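Local atomic coordinates of putative fimbrium tip subunit Fim1F (Parabacteroides distasonis, PDB entry 3R4R), a protein that probably forms part of the tip of fimbriae, the cell-surface filaments that mediate cell adhesion and biofilm formation. Residues 37-49 with 136-148. Residues are numbered along the deposited sequence; the frame is centred on the assembly and turned at random.
Sequences ATTEELTIQNCHV and PVTASLLVKIGKS. With SO4 (sulfate ion), chain D; EDO (1,2-ethanediol), chain I; EDO (1,2-ethanediol), chain F.
The flat amide of Gln45 has the peptide oxygen of Ser140 at its edge and a methyl of Leu141 over one face. Its NE2 gives Ser140 O a nearly straight bond of 2.8 Å, in the amide's own plane but 73° out of the carbonyl plane. Leu141 CD1 rests 3.9 Å from Gln45 CD. Glutamine suits this place: its chain, extended beyond CG, carries the amide to Ser140 O and ends in a donor. Glu40 OE1 meets Ala139 CB, and the small alanine lets the backbones close to a CA-H...O contact of 3.3 Å from Ser140 CA to Glu40 O.

Deeper in, Lys144 passes Ile44 CG1, its chain bent at the second torsion (115°) and again at the last, which turns NZ to the carbonyls. Lys144 NZ lies 3.0 Å from Glu41 O, above the carbonyl plane, and 2.8 Å from Leu142 O; with Gln167 OE1 and a water, four acceptors share its three N-H groups. The water can donate to Thr43 O and Ala139 O. A methionine in place of this buried charge would probably leave Glu41 O and Leu142 O without this donor and the water less firmly held. Thr38 and Glu41 close a capping box: Thr38 OG1 accepts from Glu41 N (3.3 Å), and Thr38 N donates to Glu41 OE1 (3.2 Å) from above the carboxylate plane. OE1 also salt-bridges Lys171, and OE2 hydrogen-bonds Tyr230 OH.

A short, weakly bonded helical turn at about 39-42 is thereby fastened to the loop before strand 144-152, in the all-beta framework of a FimA/Mfa1-family fimbrillin.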
ATOM      1  N   ALA A  37      -5.648  -3.951  10.832  1.00 58.43           N
ATOM      2  CA  ALA A  37      -4.872  -2.753  10.500  1.00 54.63           C
ATOM      3  C   ALA A  37      -5.006  -1.746  11.643  1.00 56.65           C
ATOM      4  O   ALA A  37      -6.117  -1.556  12.150  1.00 60.32           O
ATOM      5  CB  ALA A  37      -5.330  -2.155   9.182  1.00 54.85           C
ATOM      6  N   THR A  38      -3.903  -1.138  12.095  1.00 47.22           N
ATOM      7  CA  THR A  38      -3.990  -0.189  13.205  1.00 45.89           C
ATOM      8  C   THR A  38      -4.476   1.160  12.669  1.00 51.19           C
ATOM      9  O   THR A  38      -4.491   1.392  11.455  1.00 48.55           O
ATOM     10  CB  THR A  38      -2.641  -0.053  13.960  1.00 43.47           C
ATOM     11  OG1 THR A  38      -1.691   0.687  13.192  1.00 40.89           O
ATOM     12  CG2 THR A  38      -2.063  -1.399  14.408  1.00 38.72           C
ATOM     13  N   THR A  39      -4.866   2.055  13.588  1.00 51.91           N
ATOM     14  CA  THR A  39      -5.329   3.410  13.284  1.00 52.53           C
ATOM     15  C   THR A  39      -4.210   4.099  12.535  1.00 52.74           C
ATOM     16  O   THR A  39      -4.508   4.756  11.530  1.00 54.11           O
ATOM     17  CB  THR A  39      -5.775   4.141  14.563  1.00 68.47           C
ATOM     18  OG1 THR A  39      -6.986   3.522  15.010  1.00 71.79           O
ATOM     19  CG2 THR A  39      -6.076   5.622  14.331  1.00 68.83           C
ATOM     20  N   GLU A  40      -2.933   3.872  12.938  1.00 45.35           N
ATOM     21  CA  GLU A  40      -1.778   4.443  12.225  1.00 42.68           C
ATOM     22  C   GLU A  40      -1.732   3.964  10.769  1.00 41.72           C
ATOM     23  O   GLU A  40      -1.643   4.775   9.856  1.00 41.16           O
ATOM     24  CB  GLU A  40      -0.450   4.098  12.905  1.00 43.56           C
ATOM     25  CG  GLU A  40      -0.223   4.674  14.287  1.00 62.71           C
ATOM     26  CD  GLU A  40       1.015   4.095  14.948  1.00 96.14           C
ATOM     27  OE1 GLU A  40       2.130   4.250  14.396  1.00 87.06           O
ATOM     28  OE2 GLU A  40       0.865   3.471  16.023  1.00 98.36           O
ATOM     29  N   GLU A  41      -1.855   2.658  10.559  1.00 36.22           N
ATOM     30  CA  GLU A  41      -1.776   2.029   9.242  1.00 35.11           C
ATOM     31  C   GLU A  41      -2.955   2.433   8.321  1.00 39.58           C
ATOM     32  O   GLU A  41      -2.834   2.298   7.104  1.00 40.02           O
ATOM     33  CB  GLU A  41      -1.734   0.518   9.392  1.00 36.16           C
ATOM     34  CG  GLU A  41      -0.460   0.069  10.098  1.00 39.63           C
ATOM     35  CD  GLU A  41      -0.311  -1.409  10.380  1.00 51.56           C
ATOM     36  OE1 GLU A  41      -1.342  -2.110  10.500  1.00 35.52           O
ATOM     37  OE2 GLU A  41       0.847  -1.858  10.537  1.00 37.85           O
ATOM     38  N   LEU A  42      -4.038   2.967   8.883  1.00 36.25           N
ATOM     39  CA  LEU A  42      -5.209   3.432   8.141  1.00 35.90           C
ATOM     40  C   LEU A  42      -5.133   4.924   7.871  1.00 40.33           C
ATOM     41  O   LEU A  42      -5.972   5.449   7.134  1.00 41.61           O
ATOM     42  CB  LEU A  42      -6.512   3.122   8.908  1.00 37.11           C
ATOM     43  CG  LEU A  42      -6.956   1.672   9.021  1.00 42.66           C
ATOM     44  CD1 LEU A  42      -8.015   1.500  10.124  1.00 44.12           C
ATOM     45  CD2 LEU A  42      -7.449   1.128   7.690  1.00 43.69           C
ATOM     46  N   THR A  43      -4.161   5.615   8.487  1.00 36.84           N
ATOM     47  CA  THR A  43      -4.011   7.074   8.401  1.00 36.64           C
ATOM     48  C   THR A  43      -3.520   7.504   7.041  1.00 39.17           C
ATOM     49  O   THR A  43      -2.606   6.905   6.471  1.00 38.61           O
ATOM     50  CB  THR A  43      -3.037   7.594   9.485  1.00 35.78           C
ATOM     51  OG1 THR A  43      -3.599   7.286  10.743  1.00 42.55           O
ATOM     52  CG2 THR A  43      -2.816   9.103   9.440  1.00 31.61           C
ATOM     53  N   ILE A  44      -4.125   8.586   6.555  1.00 35.78           N
ATOM     54  CA  ILE A  44      -3.758   9.308   5.359  1.00 34.28           C
ATOM     55  C   ILE A  44      -3.409  10.722   5.823  1.00 39.22           C
ATOM     56  O   ILE A  44      -4.264  11.405   6.395  1.00 40.26           O
ATOM     57  CB  ILE A  44      -4.850   9.248   4.271  1.00 38.02           C
ATOM     58  CG1 ILE A  44      -5.118   7.807   3.851  1.00 38.28           C
ATOM     59  CG2 ILE A  44      -4.469  10.134   3.051  1.00 37.64           C
ATOM     60  CD1 ILE A  44      -6.307   7.651   2.947  1.00 46.16           C
ATOM     61  N   GLN A  45      -2.137  11.134   5.616  1.00 34.96           N
ATOM     62  CA  GLN A  45      -1.652  12.448   6.020  1.00 34.41           C
ATOM     63  C   GLN A  45      -1.694  13.407   4.844  1.00 40.43           C
ATOM     64  O   GLN A  45      -1.770  14.610   5.052  1.00 45.06           O
ATOM     65  CB  GLN A  45      -0.232  12.357   6.584  1.00 34.26           C
ATOM     66  CG  GLN A  45      -0.125  11.539   7.867  1.00 47.08           C
ATOM     67  CD  GLN A  45       1.235  11.652   8.506  1.00 69.67           C
ATOM     68  OE1 GLN A  45       1.724  12.741   8.814  1.00 72.12           O
ATOM     69  NE2 GLN A  45       1.827  10.522   8.829  1.00 61.25           N
ATOM     70  N   ASN A  46      -1.679  12.880   3.615  1.00 33.30           N
ATOM     71  CA  ASN A  46      -1.685  13.634   2.359  1.00 32.37           C
ATOM     72  C   ASN A  46      -2.057  12.722   1.190  1.00 34.12           C
ATOM     73  O   ASN A  46      -1.907  11.512   1.299  1.00 35.02           O
ATOM     74  CB  ASN A  46      -0.304  14.280   2.117  1.00 32.30           C
ATOM     75  CG  ASN A  46       0.841  13.304   1.933  1.00 43.17           C
ATOM     76  OD1 ASN A  46       0.936  12.588   0.932  1.00 39.90           O
ATOM     77  ND2 ASN A  46       1.793  13.329   2.841  1.00 32.30           N
ATOM     78  N   CYS A  47      -2.524  13.277   0.087  1.00 32.09           N
ATOM     79  CA  CYS A  47      -2.847  12.492  -1.101  1.00 32.62           C
ATOM     80  C   CYS A  47      -2.792  13.371  -2.342  1.00 34.78           C
ATOM     81  O   CYS A  47      -2.845  14.595  -2.269  1.00 37.08           O
ATOM     82  CB  CYS A  47      -4.210  11.794  -0.991  1.00 35.55           C
ATOM     83  SG  CYS A  47      -5.641  12.908  -0.904  1.00 43.02           S
ATOM     84  N   HIS A  48      -2.688  12.691  -3.484  1.00 27.76           N
ATOM     85  CA  HIS A  48      -2.714  13.197  -4.830  1.00 27.40           C
ATOM     86  C   HIS A  48      -3.936  12.608  -5.505  1.00 34.00           C
ATOM     87  O   HIS A  48      -4.102  11.392  -5.511  1.00 33.81           O
ATOM     88  CB  HIS A  48      -1.397  12.885  -5.586  1.00 25.81           C
ATOM     89  CG  HIS A  48      -1.437  13.233  -7.046  1.00 28.42           C
ATOM     90  ND1 HIS A  48      -1.180  14.511  -7.494  1.00 29.75           N
ATOM     91  CD2 HIS A  48      -1.690  12.442  -8.112  1.00 28.71           C
ATOM     92  CE1 HIS A  48      -1.299  14.457  -8.812  1.00 29.08           C
ATOM     93  NE2 HIS A  48      -1.616  13.242  -9.222  1.00 29.01           N
ATOM     94  N   VAL A  49      -4.819  13.465  -6.021  1.00 32.60           N
ATOM     95  CA  VAL A  49      -6.023  13.009  -6.713  1.00 33.22           C
ATOM     96  C   VAL A  49      -5.917  13.486  -8.153  1.00 36.02           C
ATOM     97  O   VAL A  49      -5.615  14.650  -8.408  1.00 36.16           O
ATOM     98  CB  VAL A  49      -7.327  13.487  -6.000  1.00 38.10           C
ATOM     99  CG1 VAL A  49      -8.574  13.169  -6.815  1.00 39.01           C
ATOM    100  CG2 VAL A  49      -7.431  12.889  -4.599  1.00 36.97           C
ATOM    101  N   PRO A 136       8.322   1.813   2.598  1.00 35.10           N
ATOM    102  CA  PRO A 136       7.395   1.794   3.757  1.00 34.26           C
ATOM    103  C   PRO A 136       8.155   1.644   5.092  1.00 38.63           C
ATOM    104  O   PRO A 136       8.809   0.639   5.324  1.00 38.68           O
ATOM    105  CB  PRO A 136       6.502   0.582   3.472  1.00 35.36           C
ATOM    106  CG  PRO A 136       7.281  -0.283   2.570  1.00 39.75           C
ATOM    107  CD  PRO A 136       8.255   0.564   1.814  1.00 35.76           C
ATOM    108  N   VAL A 137       8.133   2.688   5.945  1.00 36.98           N
ATOM    109  CA  VAL A 137       8.877   2.688   7.215  1.00 37.30           C
ATOM    110  C   VAL A 137       7.970   3.117   8.397  1.00 42.12           C
ATOM    111  O   VAL A 137       7.971   2.474   9.438  1.00 40.93           O
ATOM    112  CB  VAL A 137      10.145   3.608   7.186  1.00 41.00           C
ATOM    113  CG1 VAL A 137      10.992   3.392   8.460  1.00 41.59           C
ATOM    114  CG2 VAL A 137      10.992   3.385   5.950  1.00 40.68           C
ATOM    115  N   THR A 138       7.271   4.248   8.243  1.00 42.29           N
ATOM    116  CA  THR A 138       6.370   4.850   9.236  1.00 42.21           C
ATOM    117  C   THR A 138       4.944   4.331   8.983  1.00 43.48           C
ATOM    118  O   THR A 138       4.421   4.462   7.875  1.00 42.73           O
ATOM    119  CB  THR A 138       6.479   6.387   9.135  1.00 52.69           C
ATOM    120  OG1 THR A 138       7.861   6.761   9.262  1.00 58.23           O
ATOM    121  CG2 THR A 138       5.626   7.122  10.166  1.00 49.93           C
ATOM    122  N   ALA A 139       4.334   3.733  10.023  1.00 39.73           N
ATOM    123  CA  ALA A 139       2.983   3.150  10.016  1.00 38.48           C
ATOM    124  C   ALA A 139       1.918   4.175   9.597  1.00 39.36           C
ATOM    125  O   ALA A 139       1.018   3.832   8.833  1.00 39.39           O
ATOM    126  CB  ALA A 139       2.649   2.601  11.399  1.00 39.39           C
ATOM    127  N   SER A 140       2.056   5.427  10.060  1.00 33.90           N
ATOM    128  CA  SER A 140       1.131   6.527   9.789  1.00 34.86           C
ATOM    129  C   SER A 140       1.421   7.234   8.419  1.00 38.37           C
ATOM    130  O   SER A 140       0.663   8.117   8.023  1.00 36.87           O
ATOM    131  CB  SER A 140       1.205   7.549  10.924  1.00 41.20           C
ATOM    132  OG  SER A 140       2.544   7.944  11.167  1.00 51.37           O
ATOM    133  N   LEU A 141       2.466   6.818   7.682  1.00 35.31           N
ATOM    134  CA  LEU A 141       2.773   7.406   6.380  1.00 34.33           C
ATOM    135  C   LEU A 141       3.033   6.261   5.368  1.00 38.17           C
ATOM    136  O   LEU A 141       4.017   6.264   4.646  1.00 40.35           O
ATOM    137  CB  LEU A 141       3.954   8.392   6.474  1.00 34.90           C
ATOM    138  CG  LEU A 141       4.154   9.367   5.283  1.00 41.58           C
ATOM    139  CD1 LEU A 141       3.052  10.440   5.232  1.00 42.25           C
ATOM    140  CD2 LEU A 141       5.504  10.052   5.371  1.00 44.52           C
ATOM    141  N   LEU A 142       2.139   5.274   5.338  1.00 33.73           N
ATOM    142  CA  LEU A 142       2.171   4.148   4.394  1.00 31.65           C
ATOM    143  C   LEU A 142       1.375   4.518   3.139  1.00 37.57           C
ATOM    144  O   LEU A 142       0.271   5.052   3.251  1.00 41.47           O
ATOM    145  CB  LEU A 142       1.633   2.851   5.020  1.00 30.00           C
ATOM    146  CG  LEU A 142       2.467   2.217   6.149  1.00 31.86           C
ATOM    147  CD1 LEU A 142       1.674   1.114   6.867  1.00 30.38           C
ATOM    148  CD2 LEU A 142       3.862   1.783   5.676  1.00 30.41           C
ATOM    149  N   VAL A 143       1.931   4.249   1.956  1.00 29.45           N
ATOM    150  CA  VAL A 143       1.316   4.646   0.705  1.00 28.32           C
ATOM    151  C   VAL A 143       0.162   3.684   0.382  1.00 34.35           C
ATOM    152  O   VAL A 143       0.306   2.454   0.479  1.00 34.08           O
ATOM    153  CB  VAL A 143       2.355   4.725  -0.467  1.00 30.00           C
ATOM    154  CG1 VAL A 143       1.684   4.999  -1.809  1.00 29.39           C
ATOM    155  CG2 VAL A 143       3.420   5.785  -0.184  1.00 28.51           C
ATOM    156  N   LYS A 144      -0.986   4.290  -0.015  1.00 29.34           N
ATOM    157  CA  LYS A 144      -2.211   3.613  -0.455  1.00 28.54           C
ATOM    158  C   LYS A 144      -2.598   4.137  -1.834  1.00 32.83           C
ATOM    159  O   LYS A 144      -2.318   5.295  -2.146  1.00 30.49           O
ATOM    160  CB  LYS A 144      -3.369   3.781   0.545  1.00 31.76           C
ATOM    161  CG  LYS A 144      -3.104   3.305   1.975  1.00 37.88           C
ATOM    162  CD  LYS A 144      -3.145   4.496   2.930  1.00 44.48           C
ATOM    163  CE  LYS A 144      -2.992   4.128   4.399  1.00 40.95           C
ATOM    164  NZ  LYS A 144      -1.629   3.625   4.738  1.00 30.53           N
ATOM    165  N   ILE A 145      -3.181   3.285  -2.687  1.00 31.41           N
ATOM    166  CA  ILE A 145      -3.568   3.710  -4.040  1.00 32.54           C
ATOM    167  C   ILE A 145      -4.959   3.107  -4.388  1.00 38.72           C
ATOM    168  O   ILE A 145      -5.292   2.022  -3.944  1.00 38.56           O
ATOM    169  CB  ILE A 145      -2.490   3.344  -5.132  1.00 35.00           C
ATOM    170  CG1 ILE A 145      -2.283   1.804  -5.257  1.00 35.53           C
ATOM    171  CG2 ILE A 145      -1.139   4.074  -4.909  1.00 32.67           C
ATOM    172  CD1 ILE A 145      -1.450   1.389  -6.459  1.00 30.69           C
ATOM    173  N   GLY A 146      -5.740   3.832  -5.177  1.00 37.19           N
ATOM    174  CA  GLY A 146      -7.062   3.393  -5.610  1.00 39.09           C
ATOM    175  C   GLY A 146      -7.514   4.063  -6.889  1.00 42.16           C
ATOM    176  O   GLY A 146      -7.034   5.143  -7.215  1.00 40.43           O
ATOM    177  N   LYS A 147      -8.455   3.432  -7.619  1.00 43.07           N
ATOM    178  CA  LYS A 147      -9.013   3.989  -8.865  1.00 45.70           C
ATOM    179  C   LYS A 147     -10.520   3.667  -8.991  1.00 52.68           C
ATOM    180  O   LYS A 147     -10.938   2.540  -8.718  1.00 52.67           O
ATOM    181  CB  LYS A 147      -8.261   3.470 -10.107  1.00 47.98           C
ATOM    182  CG  LYS A 147      -8.496   4.306 -11.369  1.00 55.56           C
ATOM    183  CD  LYS A 147      -7.727   3.814 -12.615  1.00 65.53           C
ATOM    184  CE  LYS A 147      -8.295   2.605 -13.345  1.00 88.28           C
ATOM    185  NZ  LYS A 147      -8.357   1.367 -12.516  1.00106.03           N
ATOM    186  N   SER A 148     -11.325   4.667  -9.414  1.00 51.36           N
ATOM    187  CA  SER A 148     -12.769   4.500  -9.616  1.00 54.38           C
ATOM    188  C   SER A 148     -13.247   5.250 -10.865  1.00 58.92           C
ATOM    189  O   SER A 148     -12.746   6.326 -11.179  1.00 54.89           O
ATOM    190  CB  SER A 148     -13.558   4.975  -8.399  1.00 58.75           C
ATOM    191  OG  SER A 148     -13.243   4.203  -7.252  1.00 72.84           O
TER
HETATM  192  S   SO4 D 320      -5.544   0.865  17.114  1.00164.26           S
HETATM  193  O1  SO4 D 320      -6.150   0.575  15.807  1.00168.72           O
HETATM  194  O2  SO4 D 320      -4.137   1.253  16.938  1.00168.90           O
HETATM  195  O3  SO4 D 320      -6.272   1.965  17.766  1.00169.89           O
HETATM  196  O4  SO4 D 320      -5.621  -0.338  17.947  1.00169.57           O
HETATM  197  C1  EDO I 326      -6.747  -1.021 -14.464  1.00 77.22           C
HETATM  198  O1  EDO I 326      -6.203  -0.070 -13.545  1.00 78.12           O
HETATM  199  C2  EDO I 326      -7.292  -0.296 -15.692  1.00 75.41           C
HETATM  200  O2  EDO I 326      -7.852  -1.258 -16.597  1.00 77.23           O
HETATM  201  C1  EDO F 322      11.294  -1.509   7.055  1.00 45.49           C
HETATM  202  O1  EDO F 322      11.673  -0.193   6.615  1.00 51.71           O
HETATM  203  C2  EDO F 322      10.543  -1.427   8.381  1.00 43.09           C
HETATM  204  O2  EDO F 322       9.138  -1.244   8.193  1.00 48.32           O
HETATM  205  O   HOH W   1      -0.568   5.027   6.864  1.00 35.73           O